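Local coordinates for protein membrane attack complex assembly inhibitor BGA71 (Borreliella bavariensis, PDB 6FMH) that inhibits assembly of the membrane attack complex of complement, as an outer surface protein of a Lyme disease spirochaete, at residues 34-48 / 76-88. Sequence-based numbering, arbitrary orientation.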
loop_
_atom_site.group_PDB
_atom_site.type_symbol
_atom_site.label_atom_id
_atom_site.label_comp_id
_atom_site.label_asym_id
_atom_site.label_seq_id
_atom_site.Cartn_x
_atom_site.Cartn_y
_atom_site.Cartn_z
ATOM N N ILE A 34 -1.757 -17.571 10.517
ATOM C CA ILE A 34 -1.683 -17.632 11.962
ATOM C C ILE A 34 -2.969 -17.227 12.631
ATOM O O ILE A 34 -3.467 -17.939 13.504
ATOM C CB ILE A 34 -0.583 -16.699 12.424
ATOM C CG1 ILE A 34 0.754 -17.375 12.248
ATOM C CG2 ILE A 34 -0.791 -16.255 13.864
ATOM C CD1 ILE A 34 1.890 -16.503 12.743
ATOM N N ASP A 35 -3.508 -16.091 12.199
ATOM C CA ASP A 35 -4.744 -15.549 12.747
ATOM C C ASP A 35 -5.990 -16.374 12.419
ATOM O O ASP A 35 -6.988 -16.294 13.138
ATOM C CB ASP A 35 -4.961 -14.126 12.234
ATOM C CG ASP A 35 -4.002 -13.132 12.846
ATOM O OD1 ASP A 35 -3.184 -13.494 13.733
ATOM O OD2 ASP A 35 -4.109 -11.949 12.474
ATOM N N ALA A 36 -5.948 -17.139 11.339
ATOM C CA ALA A 36 -7.099 -17.954 10.940
ATOM C C ALA A 36 -7.432 -19.011 11.984
ATOM O O ALA A 36 -8.569 -19.454 12.092
ATOM C CB ALA A 36 -6.860 -18.593 9.575
ATOM N N GLN A 37 -6.438 -19.351 12.784
ATOM C CA GLN A 37 -6.555 -20.354 13.819
ATOM C C GLN A 37 -7.081 -19.832 15.184
ATOM O O GLN A 37 -6.839 -20.445 16.231
ATOM C CB GLN A 37 -5.147 -21.015 13.982
ATOM C CG GLN A 37 -4.677 -21.769 12.700
ATOM C CD GLN A 37 -5.417 -23.054 12.574
ATOM O OE1 GLN A 37 -6.269 -23.301 11.676
ATOM N NE2 GLN A 37 -5.114 -23.902 13.502
ATOM N N GLY A 38 -7.753 -18.684 15.191
ATOM C CA GLY A 38 -8.461 -18.199 16.399
ATOM C C GLY A 38 -7.650 -17.516 17.500
ATOM O O GLY A 38 -8.213 -17.052 18.475
ATOM N N ILE A 39 -6.332 -17.459 17.363
ATOM C CA ILE A 39 -5.484 -16.612 18.231
ATOM C C ILE A 39 -5.877 -15.147 17.992
ATOM O O ILE A 39 -5.718 -14.660 16.875
ATOM C CB ILE A 39 -3.984 -16.844 17.903
ATOM C CG1 ILE A 39 -2.992 -16.087 18.791
ATOM C CG2 ILE A 39 -3.655 -16.450 16.477
ATOM C CD1 ILE A 39 -1.663 -16.821 18.838
ATOM N N ASN A 40 -6.441 -14.480 18.996
ATOM C CA ASN A 40 -6.954 -13.119 18.784
ATOM C C ASN A 40 -5.973 -12.222 19.488
ATOM O O ASN A 40 -6.154 -11.803 20.644
ATOM C CB ASN A 40 -8.422 -12.886 19.242
ATOM C CG ASN A 40 -9.145 -11.739 18.477
ATOM O OD1 ASN A 40 -8.540 -10.795 18.021
ATOM N ND2 ASN A 40 -10.476 -11.856 18.356
ATOM N N PHE A 41 -4.856 -12.008 18.819
ATOM C CA PHE A 41 -3.675 -11.417 19.458
ATOM C C PHE A 41 -4.000 -10.114 20.154
ATOM O O PHE A 41 -3.532 -9.859 21.264
ATOM C CB PHE A 41 -2.551 -11.265 18.414
ATOM C CG PHE A 41 -1.335 -10.553 18.924
ATOM C CD1 PHE A 41 -0.697 -10.953 20.114
ATOM C CD2 PHE A 41 -0.844 -9.454 18.244
ATOM C CE1 PHE A 41 0.397 -10.260 20.603
ATOM C CE2 PHE A 41 0.263 -8.760 18.730
ATOM C CZ PHE A 41 0.877 -9.154 19.918
ATOM N N LEU A 42 -4.810 -9.284 19.540
ATOM C CA LEU A 42 -5.076 -7.987 20.105
ATOM C C LEU A 42 -6.504 -7.862 20.572
ATOM O O LEU A 42 -7.024 -6.750 20.696
ATOM C CB LEU A 42 -4.760 -6.882 19.076
ATOM C CG LEU A 42 -3.287 -6.769 18.650
ATOM C CD1 LEU A 42 -3.164 -5.883 17.449
ATOM C CD2 LEU A 42 -2.413 -6.221 19.746
ATOM N N ALA A 43 -7.145 -8.969 20.880
ATOM C CA ALA A 43 -8.560 -8.919 21.278
ATOM C C ALA A 43 -8.818 -7.904 22.361
ATOM O O ALA A 43 -9.708 -7.065 22.247
ATOM C CB ALA A 43 -9.029 -10.289 21.751
ATOM N N THR A 44 -8.060 -8.011 23.446
ATOM C CA THR A 44 -8.150 -7.058 24.573
ATOM C C THR A 44 -8.089 -5.568 24.183
ATOM O O THR A 44 -8.832 -4.752 24.743
ATOM C CB THR A 44 -7.037 -7.358 25.612
ATOM O OG1 THR A 44 -7.152 -8.723 26.072
ATOM C CG2 THR A 44 -7.098 -6.413 26.815
ATOM N N PHE A 45 -7.272 -5.237 23.195
ATOM C CA PHE A 45 -7.203 -3.851 22.671
ATOM C C PHE A 45 -8.394 -3.491 21.787
ATOM O O PHE A 45 -8.792 -2.329 21.716
ATOM C CB PHE A 45 -5.926 -3.648 21.873
ATOM C CG PHE A 45 -4.706 -3.849 22.692
ATOM C CD1 PHE A 45 -4.207 -2.809 23.473
ATOM C CD2 PHE A 45 -4.137 -5.126 22.806
ATOM C CE1 PHE A 45 -3.132 -3.013 24.290
ATOM C CE2 PHE A 45 -3.073 -5.333 23.653
ATOM C CZ PHE A 45 -2.565 -4.280 24.393
ATOM N N LYS A 46 -8.933 -4.503 21.102
ATOM C CA LYS A 46 -10.125 -4.390 20.292
ATOM C C LYS A 46 -11.337 -4.118 21.153
ATOM O O LYS A 46 -12.206 -3.345 20.807
ATOM C CB LYS A 46 -10.350 -5.691 19.498
ATOM C CG LYS A 46 -9.588 -5.817 18.182
ATOM C CD LYS A 46 -10.278 -6.820 17.290
ATOM C CE LYS A 46 -9.548 -7.047 15.951
ATOM N NZ LYS A 46 -9.367 -8.470 15.564
ATOM N N ALA A 47 -11.381 -4.725 22.324
ATOM C CA ALA A 47 -12.523 -4.564 23.225
ATOM C C ALA A 47 -12.514 -3.205 23.910
ATOM O O ALA A 47 -13.485 -2.859 24.575
ATOM C CB ALA A 47 -12.551 -5.685 24.252
ATOM N N ASP A 48 -11.431 -2.436 23.731
ATOM C CA ASP A 48 -11.273 -1.138 24.368
ATOM C C ASP A 48 -12.052 -0.031 23.656
ATOM O O ASP A 48 -11.868 0.218 22.478
ATOM C CB ASP A 48 -9.785 -0.785 24.424
ATOM C CG ASP A 48 -9.523 0.578 25.032
ATOM O OD1 ASP A 48 -10.495 1.268 25.322
ATOM O OD2 ASP A 48 -8.368 0.997 25.166
ATOM N N ILE A 76 4.037 -15.427 20.197
ATOM C CA ILE A 76 3.047 -14.398 20.072
ATOM C C ILE A 76 2.106 -14.464 21.248
ATOM O O ILE A 76 1.578 -13.442 21.696
ATOM C CB ILE A 76 2.213 -14.585 18.777
ATOM C CG1 ILE A 76 3.050 -14.298 17.540
ATOM C CG2 ILE A 76 0.975 -13.679 18.747
ATOM C CD1 ILE A 76 2.464 -14.900 16.279
ATOM N N ASN A 77 1.783 -15.678 21.660
ATOM C CA ASN A 77 0.883 -15.854 22.795
ATOM C C ASN A 77 1.495 -15.327 24.071
ATOM O O ASN A 77 0.816 -14.755 24.897
ATOM C CB ASN A 77 0.496 -17.330 22.957
ATOM C CG ASN A 77 -0.594 -17.769 22.015
ATOM O OD1 ASN A 77 -0.431 -18.788 21.346
ATOM N ND2 ASN A 77 -1.704 -17.053 21.949
ATOM N N THR A 78 2.777 -15.542 24.234
ATOM C CA THR A 78 3.500 -15.026 25.406
ATOM C C THR A 78 3.465 -13.516 25.453
ATOM O O THR A 78 3.265 -12.911 26.530
ATOM C CB THR A 78 4.960 -15.463 25.325
ATOM O OG1 THR A 78 4.984 -16.879 25.050
ATOM C CG2 THR A 78 5.685 -15.190 26.585
ATOM N N LEU A 79 3.671 -12.907 24.285
ATOM C CA LEU A 79 3.650 -11.481 24.200
ATOM C C LEU A 79 2.255 -10.991 24.520
ATOM O O LEU A 79 2.072 -9.935 25.121
ATOM C CB LEU A 79 4.057 -11.013 22.797
ATOM C CG LEU A 79 4.024 -9.475 22.542
ATOM C CD1 LEU A 79 4.550 -8.634 23.695
ATOM C CD2 LEU A 79 4.808 -9.119 21.303
ATOM N N LYS A 80 1.267 -11.739 24.068
ATOM C CA LYS A 80 -0.129 -11.430 24.366
ATOM C C LYS A 80 -0.374 -11.398 25.877
ATOM O O LYS A 80 -1.020 -10.506 26.404
ATOM C CB LYS A 80 -1.003 -12.472 23.701
ATOM C CG LYS A 80 -2.457 -12.343 24.020
ATOM C CD LYS A 80 -3.324 -13.244 23.133
ATOM C CE LYS A 80 -4.751 -13.171 23.648
ATOM N NZ LYS A 80 -5.720 -13.853 22.760
ATOM N N GLU A 81 0.170 -12.380 26.578
ATOM C CA GLU A 81 0.001 -12.418 28.004
ATOM C C GLU A 81 0.678 -11.202 28.652
ATOM O O GLU A 81 0.081 -10.501 29.468
ATOM C CB GLU A 81 0.501 -13.745 28.539
ATOM C CG GLU A 81 0.522 -13.881 30.060
ATOM C CD GLU A 81 0.928 -15.281 30.501
ATOM O OE1 GLU A 81 0.427 -16.209 29.894
ATOM O OE2 GLU A 81 1.736 -15.475 31.442
ATOM N N ILE A 82 1.923 -10.943 28.274
ATOM C CA ILE A 82 2.636 -9.761 28.730
ATOM C C ILE A 82 1.769 -8.493 28.602
ATOM O O ILE A 82 1.578 -7.749 29.591
ATOM C CB ILE A 82 3.947 -9.511 27.946
ATOM C CG1 ILE A 82 4.967 -10.577 28.300
ATOM C CG2 ILE A 82 4.505 -8.132 28.330
ATOM C CD1 ILE A 82 6.158 -10.688 27.391
ATOM N N LEU A 83 1.221 -8.288 27.410
ATOM C CA LEU A 83 0.478 -7.071 27.174
ATOM C C LEU A 83 -0.827 -7.039 27.908
ATOM O O LEU A 83 -1.245 -6.002 28.370
ATOM C CB LEU A 83 0.266 -6.858 25.682
ATOM C CG LEU A 83 1.544 -6.621 24.871
ATOM C CD1 LEU A 83 1.158 -6.577 23.424
ATOM C CD2 LEU A 83 2.274 -5.362 25.288
ATOM N N GLU A 84 -1.458 -8.194 28.061
ATOM C CA GLU A 84 -2.733 -8.281 28.786
ATOM C C GLU A 84 -2.589 -8.190 30.296
ATOM O O GLU A 84 -3.433 -7.641 30.974
ATOM C CB GLU A 84 -3.454 -9.563 28.419
ATOM C CG GLU A 84 -4.133 -9.462 27.074
ATOM C CD GLU A 84 -4.792 -10.758 26.630
ATOM O OE1 GLU A 84 -4.757 -11.742 27.382
ATOM O OE2 GLU A 84 -5.392 -10.772 25.546
ATOM N N THR A 85 -1.508 -8.719 30.828
ATOM C CA THR A 85 -1.157 -8.432 32.217
ATOM C C THR A 85 -1.085 -6.908 32.445
ATOM O O THR A 85 -1.715 -6.390 33.357
ATOM C CB THR A 85 0.204 -9.048 32.546
ATOM O OG1 THR A 85 0.212 -10.424 32.103
ATOM C CG2 THR A 85 0.542 -8.961 34.020
ATOM N N LEU A 86 -0.304 -6.217 31.617
ATOM C CA LEU A 86 -0.048 -4.786 31.792
ATOM C C LEU A 86 -1.337 -4.007 31.627
ATOM O O LEU A 86 -1.601 -3.082 32.404
ATOM C CB LEU A 86 1.007 -4.268 30.792
ATOM C CG LEU A 86 2.441 -4.738 30.986
ATOM C CD1 LEU A 86 3.366 -4.308 29.855
ATOM C CD2 LEU A 86 3.002 -4.261 32.304
ATOM N N TYR A 87 -2.133 -4.406 30.637
ATOM C CA TYR A 87 -3.419 -3.785 30.351
ATOM C C TYR A 87 -4.395 -3.956 31.508
ATOM O O TYR A 87 -5.096 -3.026 31.887
ATOM C CB TYR A 87 -4.053 -4.414 29.103
ATOM C CG TYR A 87 -5.300 -3.735 28.620
ATOM C CD1 TYR A 87 -6.549 -4.030 29.183
ATOM C CD2 TYR A 87 -5.251 -2.801 27.614
ATOM C CE1 TYR A 87 -7.709 -3.393 28.765
ATOM C CE2 TYR A 87 -6.408 -2.191 27.175
ATOM C CZ TYR A 87 -7.636 -2.484 27.765
ATOM O OH TYR A 87 -8.803 -1.862 27.345
ATOM N N ASN A 88 -4.444 -5.148 32.082
ATOM C CA ASN A 88 -5.350 -5.394 33.189
ATOM C C ASN A 88 -4.962 -4.750 34.510
ATOM O O ASN A 88 -5.754 -4.791 35.461
ATOM C CB ASN A 88 -5.564 -6.880 33.394
ATOM C CG ASN A 88 -6.285 -7.491 32.269
ATOM O OD1 ASN A 88 -7.116 -6.832 31.639
ATOM N ND2 ASN A 88 -5.990 -8.744 31.976
#
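T44 meets helix 73-88 with both of its branches. Its methyl CG2, anti to the backbone N, lies over one face of the Y87 ring, 3.6 Å from the ring centroid and 20° off the normal, a CH-pi contact. The hydroxyl OG1, beside the backbone N, donates to E84 OE2 at 2.8 Å, arriving from above the carboxylate plane. Y87 also turns its edge to the face of F45: the two rings form a T-shaped pair, centroids 5.5 Å apart and planes at 76°. F45 CZ reaches L83 CB at 4.0 Å with the ring edge.

One turn before E84, the extended chain of K80 runs past the backbone of F41 and ends in a hydrogen bond from NZ to N40 O, 3.0 Å long. The nitrogen stands well above the carbonyl plane, while A43 N, closing the type I turn from N40 to A43, reaches the same oxygen from the opposite face. K80 thus ties down the turn that leads into helix 43-46.

F41 sets its ring between I76 CG2 and L79, with CZ 4.1 Å from L79 CG, K80 N at the ring edge, in its plane, and L83 a looser neighbour. With CG anti to the backbone N (chi1 175°), the F41 ring extends to the helix. At the far end, I34 and I76 meet tip to tip through their CD1 methyls, 3.9 Å apart.

Behind this layer, I65 of helix 55-68 touches F41 and L79, and F99 and I100 of helix 90-123 pack on L83. R93 makes a cation-pi contact with Y87 and donates from NE to Y87 O. The arrangement belongs to the all-helical fold of this BbCRASP-1-like protein: the loop after helix 12-36 and short helix 43-46 run along helix 73-88, with an aromatic-aliphatic core bordered by polar bonds.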